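Local coordinates for kelch domain-containing protein (Colletotrichum graminicola M1.001, PDB 5C86), which probably oxidises primary alcohols to aldehydes at a mononuclear copper centre, as a fungal alcohol oxidase of the galactose oxidase and glyoxal oxidase family AA5, at residues Ala382-Leu390 / Thr402-Tyr411; Ala179-Gly187 / Ser226-Ile236. All coordinates share one frame; numbering follows the deposited sequence.

The two contacts lie on different strands of the chain; their centres are 29 Å apart and their nearest atoms about 14 Å apart. Contact 1 pairs two neighbouring strands in the C-terminal early-set region; it is partly buried, with several solvent-exposed residues, and backbone hydrogen bonds, a bulge and waters carry it. Contact 2 is buried nearer the centre of the chain, where the first strands of two successive four-stranded propeller sheets face each other. Their axes are 8.5 Å apart, too far for backbone pairing, so tryptophan side chains bridge the gap. Thus 382-390/402-411 combines one apolar face with backbone bonds and water-linked polar groups, whereas indole packing with one polar bond characterises 179-187/226-236.

Contact 1. Residues Ala382-Leu390 / Thr402-Tyr411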
loop_
_atom_site.group_PDB
_atom_site.type_symbol
_atom_site.label_atom_id
_atom_site.label_comp_id
_atom_site.label_asym_id
_atom_site.label_seq_id
_atom_site.Cartn_x
_atom_site.Cartn_y
_atom_site.Cartn_z
ATOM N N ALA A 382 19.635 13.353 12.094
ATOM C CA ALA A 382 19.764 12.814 13.422
ATOM C C ALA A 382 20.587 11.536 13.474
ATOM O O ALA A 382 20.667 10.740 12.535
ATOM C CB ALA A 382 18.335 12.509 13.962
ATOM N N LYS A 383 21.145 11.335 14.695
ATOM C CA LYS A 383 21.803 10.098 14.985
ATOM C C LYS A 383 20.670 9.108 15.290
ATOM O O LYS A 383 19.809 9.393 16.106
ATOM C CB LYS A 383 22.784 10.259 16.190
ATOM C CG LYS A 383 23.253 8.931 16.767
ATOM C CD LYS A 383 24.251 8.320 15.831
ATOM C CE LYS A 383 24.908 7.070 16.466
ATOM N NZ LYS A 383 23.913 6.170 17.084
ATOM N N ARG A 384 20.661 8.019 14.593
ATOM C CA ARG A 384 19.550 7.052 14.673
ATOM C C ARG A 384 19.924 5.944 15.607
ATOM O O ARG A 384 21.066 5.461 15.581
ATOM C CB ARG A 384 19.240 6.531 13.287
ATOM C CG ARG A 384 18.833 7.611 12.313
ATOM C CD ARG A 384 18.572 7.132 10.889
ATOM N NE ARG A 384 17.388 6.293 10.833
ATOM C CZ ARG A 384 16.736 6.006 9.734
ATOM N NH1 ARG A 384 17.260 6.415 8.555
ATOM N NH2 ARG A 384 15.634 5.303 9.779
ATOM N N PRO A 385 18.914 5.378 16.301
ATOM C CA PRO A 385 19.189 4.136 17.004
ATOM C C PRO A 385 19.336 2.970 16.038
ATOM O O PRO A 385 19.034 3.098 14.840
ATOM C CB PRO A 385 17.943 4.022 17.913
ATOM C CG PRO A 385 16.859 4.649 17.144
ATOM C CD PRO A 385 17.493 5.762 16.327
ATOM N N VAL A 386 19.849 1.846 16.518
ATOM C CA VAL A 386 20.124 0.661 15.738
ATOM C C VAL A 386 19.553 -0.608 16.470
ATOM O O VAL A 386 19.873 -0.815 17.629
ATOM C CB VAL A 386 21.628 0.488 15.538
ATOM C CG1 VAL A 386 21.953 -0.793 14.818
ATOM C CG2 VAL A 386 22.200 1.722 14.749
ATOM N N ILE A 387 18.829 -1.442 15.732
ATOM C CA ILE A 387 18.480 -2.779 16.231
ATOM C C ILE A 387 19.653 -3.695 15.966
ATOM O O ILE A 387 20.011 -3.916 14.772
ATOM C CB ILE A 387 17.211 -3.325 15.562
ATOM C CG1 ILE A 387 16.087 -2.405 15.904
ATOM C CG2 ILE A 387 16.975 -4.818 16.007
ATOM C CD1 ILE A 387 14.771 -2.794 15.213
ATOM N N GLN A 388 20.255 -4.159 17.090
ATOM C CA GLN A 388 21.389 -5.095 17.152
ATOM C C GLN A 388 20.960 -6.557 16.971
ATOM O O GLN A 388 21.639 -7.360 16.327
ATOM C CB GLN A 388 22.125 -4.967 18.500
ATOM C CG GLN A 388 23.387 -5.857 18.559
ATOM C CD GLN A 388 23.998 -5.942 19.942
ATOM O OE1 GLN A 388 23.539 -5.301 20.875
ATOM N NE2 GLN A 388 25.051 -6.748 20.079
ATOM N N SER A 389 19.806 -6.918 17.520
ATOM C CA SER A 389 19.316 -8.287 17.294
ATOM C C SER A 389 17.776 -8.388 17.393
ATOM O O SER A 389 17.153 -7.536 18.001
ATOM C CB SER A 389 20.028 -9.257 18.262
ATOM O OG SER A 389 19.658 -9.050 19.594
ATOM N N LEU A 390 17.204 -9.407 16.759
ATOM C CA LEU A 390 15.847 -9.884 17.094
ATOM C C LEU A 390 16.016 -11.316 17.557
ATOM O O LEU A 390 16.840 -12.104 17.021
ATOM C CB LEU A 390 14.930 -9.884 15.912
ATOM C CG LEU A 390 14.662 -8.567 15.249
ATOM C CD1 LEU A 390 13.669 -8.730 14.134
ATOM C CD2 LEU A 390 14.116 -7.520 16.248
ATOM N N THR A 402 12.044 -10.404 21.298
ATOM C CA THR A 402 12.931 -9.555 22.024
ATOM C C THR A 402 13.829 -8.800 21.014
ATOM O O THR A 402 14.492 -9.450 20.177
ATOM C CB THR A 402 13.796 -10.331 23.043
ATOM O OG1 THR A 402 12.911 -10.949 23.999
ATOM C CG2 THR A 402 14.722 -9.408 23.798
ATOM N N ILE A 403 13.863 -7.488 21.146
ATOM C CA ILE A 403 14.553 -6.562 20.272
ATOM C C ILE A 403 15.731 -6.060 21.089
ATOM O O ILE A 403 15.482 -5.461 22.133
ATOM C CB ILE A 403 13.657 -5.414 19.874
ATOM C CG1 ILE A 403 12.365 -5.908 19.217
ATOM C CG2 ILE A 403 14.451 -4.422 18.966
ATOM C CD1 ILE A 403 11.155 -5.084 19.488
ATOM N N THR A 404 16.943 -6.231 20.618
ATOM C CA THR A 404 18.098 -5.660 21.402
ATOM C C THR A 404 18.647 -4.468 20.614
ATOM O O THR A 404 19.011 -4.623 19.469
ATOM C CB THR A 404 19.168 -6.711 21.534
ATOM O OG1 THR A 404 18.603 -7.855 22.200
ATOM C CG2 THR A 404 20.320 -6.178 22.348
ATOM N N MET A 405 18.637 -3.325 21.249
ATOM C CA MET A 405 19.103 -2.045 20.721
ATOM C C MET A 405 20.567 -1.909 20.999
ATOM O O MET A 405 21.062 -2.325 22.056
ATOM C CB MET A 405 18.327 -0.884 21.303
ATOM C CG MET A 405 16.801 -1.010 21.147
ATOM S SD MET A 405 16.299 -1.233 19.411
ATOM C CE MET A 405 16.886 0.327 18.759
ATOM N N GLN A 406 21.242 -1.224 20.103
ATOM C CA GLN A 406 22.681 -0.939 20.256
ATOM C C GLN A 406 22.990 -0.078 21.460
ATOM O O GLN A 406 23.976 -0.381 22.195
ATOM C CB GLN A 406 23.166 -0.296 18.968
ATOM C CG GLN A 406 24.687 0.011 18.985
ATOM C CD GLN A 406 25.024 0.669 17.666
ATOM O OE1 GLN A 406 25.112 -0.002 16.701
ATOM N NE2 GLN A 406 24.997 1.973 17.612
ATOM N N ASP A 407 22.200 0.967 21.675
ATOM C CA ASP A 407 22.392 1.994 22.682
ATOM C C ASP A 407 21.225 1.954 23.693
ATOM O O ASP A 407 20.062 1.907 23.327
ATOM C CB ASP A 407 22.403 3.396 22.044
ATOM C CG ASP A 407 23.148 3.443 20.689
ATOM O OD1 ASP A 407 24.401 3.335 20.810
ATOM O OD2 ASP A 407 22.508 3.497 19.536
ATOM N N ALA A 408 21.494 2.080 24.973
ATOM C CA ALA A 408 20.420 2.169 25.998
ATOM C C ALA A 408 19.577 3.352 25.802
ATOM O O ALA A 408 20.043 4.421 25.432
ATOM C CB ALA A 408 21.029 2.183 27.398
ATOM N N GLY A 409 18.287 3.212 26.044
ATOM C CA GLY A 409 17.406 4.308 26.007
ATOM C C GLY A 409 15.965 3.898 26.340
ATOM O O GLY A 409 15.733 2.758 26.647
ATOM N N ALA A 410 15.065 4.844 26.206
ATOM C CA ALA A 410 13.638 4.632 26.322
ATOM C C ALA A 410 13.122 4.576 24.854
ATOM O O ALA A 410 13.194 5.539 24.130
ATOM C CB ALA A 410 12.970 5.761 27.082
ATOM N N TYR A 411 12.648 3.428 24.446
ATOM C CA TYR A 411 12.226 3.241 23.085
ATOM C C TYR A 411 10.728 2.927 22.975
ATOM O O TYR A 411 10.134 2.309 23.916
ATOM C CB TYR A 411 12.942 2.061 22.480
ATOM C CG TYR A 411 14.426 2.294 22.239
ATOM C CD1 TYR A 411 14.865 3.013 21.112
ATOM C CD2 TYR A 411 15.372 1.938 23.174
ATOM C CE1 TYR A 411 16.220 3.282 20.925
ATOM C CE2 TYR A 411 16.703 2.215 22.945
ATOM C CZ TYR A 411 17.101 2.863 21.794
ATOM O OH TYR A 411 18.463 3.043 21.585
HETATM O O HOH W 1 25.981 4.533 18.940
HETATM O O HOH W 2 20.323 2.144 19.539
HETATM O O HOH W 3 17.204 -9.801 20.765
#
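A classic beta bulge marks the antiparallel pairing of strands 387-390 and 402-405 in the galactose oxidase-like early-set region. Gln388 and Ser389 both face Thr404, and the register slips by one between Ile387-Met405 and Ser389-Thr404. Thr404 O accepts from Gln388 N at 2.7 Å and from Ser389 N at 3.1 Å; the second donor lies in the carbonyl plane, on a lone pair. Ser389 O receives Thr404 N (2.9 Å, nearly straight at 171°), and Gln406 N reaches Val386 O at 2.9 Å just beyond the paired strands.

The side chains fall on two faces. On one, Leu390 CD2 lies alongside Ile403 CG1 (3.8 Å), Ile403 CG2 meets Ile387 CG2, and Leu463 of strand 459-466 packs on both Leu390 and Ile403. Met405, bent at chi2 (-56°) and chi3 (-63°), curls back so that SD meets Ile387 CG1 at 3.7 Å and CE approaches Pro385 CB. That same CB sits at the edge of the Tyr411 ring, 3.5 Å from CE1. On the other face, a water links Thr404 OG1 to Thr402 O, and Ser389 OG reaches it in one of two conformers; Thr404 OG1 has a further partner in Ser444.

A second water accepts from Val386 N and Asp407 N and donates to Asp407 OD2 and Tyr411 OH, while Tyr411 OH donates to Asp407 O. The Lys383 NZ-Asp407 OD2 salt bridge is long (3.9 Å), supplemented by a water between NZ and OD1. Direct bonds therefore fix the bulge, whereas water completes the polar linkage at the loop end.

Contact 2. Residues Ala179-Gly187 / Ser226-Ile236; sequences AWLWSWKNG and SVMYDAVAGKI
Trp182 lies across the gap between strands 181-183 and 226-228, with one indole face covered and its N-H edge bonded. These belong to the first strands of the four-stranded propeller sheets 181-214 and 225-270. They run nearly parallel, and their axes, 8.5 Å apart, are too widely spaced for backbone pairing. With CG beside the backbone N (chi1 -69°), the indole reaches across to Ser226: NE1 donates to OG at 2.9 Å and 160°, and OG is only 3° out of the ring plane. Met228 CB stands over the six-membered ring, 4.0 Å from its centroid, in a CH-pi contact. Ile236 CG2 makes another over the five-membered ring, while its CD1 touches Trp182 CG at 3.7 Å.

Trp180 adds a second indole at Ser226, whose CB lies over one face near the rim. Trp184 points its outer edge at the 231-234 turn: CH2 is 3.2 Å from Ala231 O, which is in the ring plane, and 3.5 Å from Gly234 CA. Its NE1 instead bonds Gly260 O.

The side chain of Trp180 is about 10 Å from that of His423, a copper ligand of this enzyme; no copper is bound in this model. Apolar contacts over the indole face and one in-plane N-H join the neighbouring blades, together consistent with a fixed rotation of the Trp182 ring.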
loop_
_atom_site.group_PDB
_atom_site.type_symbol
_atom_site.label_atom_id
_atom_site.label_comp_id
_atom_site.label_asym_id
_atom_site.label_seq_id
_atom_site.Cartn_x
_atom_site.Cartn_y
_atom_site.Cartn_z
ATOM N N ALA A 179 -11.230 -0.639 -5.187
ATOM C CA ALA A 179 -11.860 -0.658 -3.869
ATOM C C ALA A 179 -10.841 -0.477 -2.726
ATOM O O ALA A 179 -9.665 -0.967 -2.812
ATOM C CB ALA A 179 -12.621 -1.940 -3.661
ATOM N N TRP A 180 -11.276 0.223 -1.681
ATOM C CA TRP A 180 -10.439 0.469 -0.494
ATOM C C TRP A 180 -10.601 -0.774 0.444
ATOM O O TRP A 180 -11.294 -0.708 1.419
ATOM C CB TRP A 180 -10.849 1.737 0.194
ATOM C CG TRP A 180 -10.845 2.986 -0.582
ATOM C CD1 TRP A 180 -10.516 3.174 -1.895
ATOM C CD2 TRP A 180 -11.319 4.223 -0.123
ATOM N NE1 TRP A 180 -10.663 4.478 -2.258
ATOM C CE2 TRP A 180 -11.199 5.166 -1.183
ATOM C CE3 TRP A 180 -11.807 4.671 1.108
ATOM C CZ2 TRP A 180 -11.530 6.523 -1.015
ATOM C CZ3 TRP A 180 -12.130 5.999 1.255
ATOM C CH2 TRP A 180 -12.022 6.906 0.229
ATOM N N LEU A 181 -9.954 -1.858 0.129
ATOM C CA LEU A 181 -10.100 -3.118 0.877
ATOM C C LEU A 181 -9.153 -3.196 2.081
ATOM O O LEU A 181 -7.931 -2.920 1.988
ATOM C CB LEU A 181 -9.802 -4.267 0.012
ATOM C CG LEU A 181 -10.617 -4.459 -1.291
ATOM C CD1 LEU A 181 -10.223 -5.734 -1.992
ATOM C CD2 LEU A 181 -12.095 -4.441 -0.981
ATOM N N TRP A 182 -9.751 -3.482 3.226
ATOM C CA TRP A 182 -8.995 -3.649 4.478
ATOM C C TRP A 182 -9.360 -4.977 5.117
ATOM O O TRP A 182 -10.468 -5.073 5.623
ATOM C CB TRP A 182 -9.206 -2.444 5.416
ATOM C CG TRP A 182 -8.568 -1.257 4.865
ATOM C CD1 TRP A 182 -9.144 -0.218 4.208
ATOM C CD2 TRP A 182 -7.156 -1.067 4.759
ATOM N NE1 TRP A 182 -8.177 0.630 3.719
ATOM C CE2 TRP A 182 -6.947 0.147 4.049
ATOM C CE3 TRP A 182 -6.072 -1.813 5.156
ATOM C CZ2 TRP A 182 -5.686 0.577 3.710
ATOM C CZ3 TRP A 182 -4.833 -1.394 4.850
ATOM C CH2 TRP A 182 -4.644 -0.199 4.107
ATOM N N SER A 183 -8.415 -5.892 5.147
ATOM C CA SER A 183 -8.651 -7.158 5.825
ATOM C C SER A 183 -8.764 -7.007 7.310
ATOM O O SER A 183 -8.088 -6.155 7.954
ATOM C CB SER A 183 -7.546 -8.109 5.532
ATOM O OG SER A 183 -7.504 -8.405 4.156
ATOM N N TRP A 184 -9.677 -7.795 7.893
ATOM C CA TRP A 184 -9.972 -7.683 9.310
ATOM C C TRP A 184 -10.232 -9.086 9.947
ATOM O O TRP A 184 -9.837 -10.078 9.392
ATOM C CB TRP A 184 -11.083 -6.643 9.525
ATOM C CG TRP A 184 -11.300 -6.095 10.899
ATOM C CD1 TRP A 184 -12.518 -6.061 11.659
ATOM C CD2 TRP A 184 -10.317 -5.466 11.747
ATOM N NE1 TRP A 184 -12.312 -5.430 12.852
ATOM C CE2 TRP A 184 -10.996 -5.065 12.945
ATOM C CE3 TRP A 184 -8.964 -5.141 11.585
ATOM C CZ2 TRP A 184 -10.353 -4.365 13.923
ATOM C CZ3 TRP A 184 -8.313 -4.412 12.618
ATOM C CH2 TRP A 184 -9.013 -4.079 13.763
ATOM N N LYS A 185 -10.888 -9.102 11.088
ATOM C CA LYS A 185 -10.982 -10.301 11.897
ATOM C C LYS A 185 -11.670 -11.429 11.150
ATOM O O LYS A 185 -12.638 -11.157 10.394
ATOM C CB LYS A 185 -11.687 -9.953 13.179
ATOM C CG LYS A 185 -10.919 -8.954 14.049
ATOM C CD LYS A 185 -11.674 -8.571 15.333
ATOM C CE LYS A 185 -10.909 -7.487 16.116
ATOM N NZ LYS A 185 -11.479 -7.414 17.518
ATOM N N ASN A 186 -11.176 -12.642 11.358
ATOM C CA ASN A 186 -11.883 -13.887 10.943
ATOM C C ASN A 186 -12.312 -13.892 9.486
ATOM O O ASN A 186 -13.479 -14.196 9.133
ATOM C CB ASN A 186 -13.138 -13.951 11.799
ATOM C CG ASN A 186 -13.783 -15.357 11.803
ATOM O OD1 ASN A 186 -13.172 -16.323 11.427
ATOM N ND2 ASN A 186 -15.019 -15.408 12.153
ATOM N N GLY A 187 -11.404 -13.481 8.644
ATOM C CA GLY A 187 -11.556 -13.585 7.218
ATOM C C GLY A 187 -12.414 -12.509 6.636
ATOM O O GLY A 187 -12.746 -12.616 5.468
ATOM N N SER A 226 -6.481 5.592 1.297
ATOM C CA SER A 226 -6.789 5.107 2.655
ATOM C C SER A 226 -5.671 4.299 3.202
ATOM O O SER A 226 -4.928 3.648 2.421
ATOM C CB SER A 226 -8.086 4.312 2.703
ATOM O OG SER A 226 -8.029 3.029 2.089
ATOM N N VAL A 227 -5.491 4.297 4.525
ATOM C CA VAL A 227 -4.454 3.522 5.160
ATOM C C VAL A 227 -4.813 3.195 6.587
ATOM O O VAL A 227 -5.227 4.060 7.328
ATOM C CB VAL A 227 -3.041 4.124 5.080
ATOM C CG1 VAL A 227 -3.039 5.445 5.781
ATOM C CG2 VAL A 227 -2.014 3.190 5.656
ATOM N N MET A 228 -4.547 1.941 6.980
ATOM C CA MET A 228 -4.743 1.486 8.308
ATOM C C MET A 228 -3.503 1.838 9.110
ATOM O O MET A 228 -2.525 1.123 9.110
ATOM C CB MET A 228 -4.991 -0.007 8.318
ATOM C CG MET A 228 -5.396 -0.515 9.696
ATOM S SD MET A 228 -5.804 -2.256 9.739
ATOM C CE MET A 228 -7.437 -2.165 9.039
ATOM N N TYR A 229 -3.580 2.929 9.849
ATOM C CA TYR A 229 -2.450 3.464 10.564
ATOM C C TYR A 229 -2.340 2.932 11.998
ATOM O O TYR A 229 -1.306 3.114 12.640
ATOM C CB TYR A 229 -2.461 4.998 10.551
ATOM C CG TYR A 229 -3.569 5.617 11.347
ATOM C CD1 TYR A 229 -3.443 5.803 12.667
ATOM C CD2 TYR A 229 -4.749 5.951 10.738
ATOM C CE1 TYR A 229 -4.504 6.370 13.392
ATOM C CE2 TYR A 229 -5.827 6.490 11.409
ATOM C CZ TYR A 229 -5.665 6.663 12.746
ATOM O OH TYR A 229 -6.695 7.268 13.422
ATOM N N ASP A 230 -3.404 2.335 12.568
ATOM C CA ASP A 230 -3.275 1.683 13.863
ATOM C C ASP A 230 -4.192 0.498 13.819
ATOM O O ASP A 230 -5.410 0.636 14.109
ATOM C CB ASP A 230 -3.587 2.619 15.019
ATOM C CG ASP A 230 -3.460 1.919 16.380
ATOM O OD1 ASP A 230 -3.402 0.651 16.423
ATOM O OD2 ASP A 230 -3.350 2.652 17.389
ATOM N N ALA A 231 -3.670 -0.652 13.414
ATOM C CA ALA A 231 -4.517 -1.822 13.238
ATOM C C ALA A 231 -5.032 -2.386 14.565
ATOM O O ALA A 231 -6.123 -2.970 14.586
ATOM C CB ALA A 231 -3.779 -2.851 12.489
ATOM N N VAL A 232 -4.305 -2.164 15.628
ATOM C CA VAL A 232 -4.725 -2.666 16.935
ATOM C C VAL A 232 -6.034 -1.950 17.368
ATOM O O VAL A 232 -6.970 -2.586 17.871
ATOM C CB VAL A 232 -3.583 -2.476 17.942
ATOM C CG1 VAL A 232 -4.055 -2.818 19.356
ATOM C CG2 VAL A 232 -2.367 -3.329 17.588
ATOM N N ALA A 233 -6.133 -0.678 17.056
ATOM C CA ALA A 233 -7.308 0.141 17.403
ATOM C C ALA A 233 -8.321 0.146 16.289
ATOM O O ALA A 233 -9.370 0.815 16.422
ATOM C CB ALA A 233 -6.849 1.567 17.721
ATOM N N GLY A 234 -8.012 -0.520 15.157
ATOM C CA GLY A 234 -8.977 -0.560 14.096
ATOM C C GLY A 234 -9.126 0.762 13.346
ATOM O O GLY A 234 -10.181 1.041 12.859
ATOM N N LYS A 235 -8.086 1.552 13.217
ATOM C CA LYS A 235 -8.178 2.890 12.711
ATOM C C LYS A 235 -7.667 3.024 11.268
ATOM O O LYS A 235 -6.526 2.591 10.950
ATOM C CB LYS A 235 -7.370 3.851 13.529
ATOM C CG LYS A 235 -7.727 3.914 15.001
ATOM C CD LYS A 235 -8.922 4.750 15.221
ATOM C CE LYS A 235 -9.178 4.976 16.708
ATOM N NZ LYS A 235 -10.438 5.720 16.825
ATOM N N ILE A 236 -8.526 3.556 10.414
ATOM C CA ILE A 236 -8.218 3.803 8.988
ATOM C C ILE A 236 -8.390 5.279 8.653
ATOM O O ILE A 236 -9.449 5.847 8.948
ATOM C CB ILE A 236 -9.053 2.930 8.097
ATOM C CG1 ILE A 236 -8.925 1.460 8.495
ATOM C CG2 ILE A 236 -8.732 3.173 6.623
ATOM C CD1 ILE A 236 -9.903 0.602 7.797
#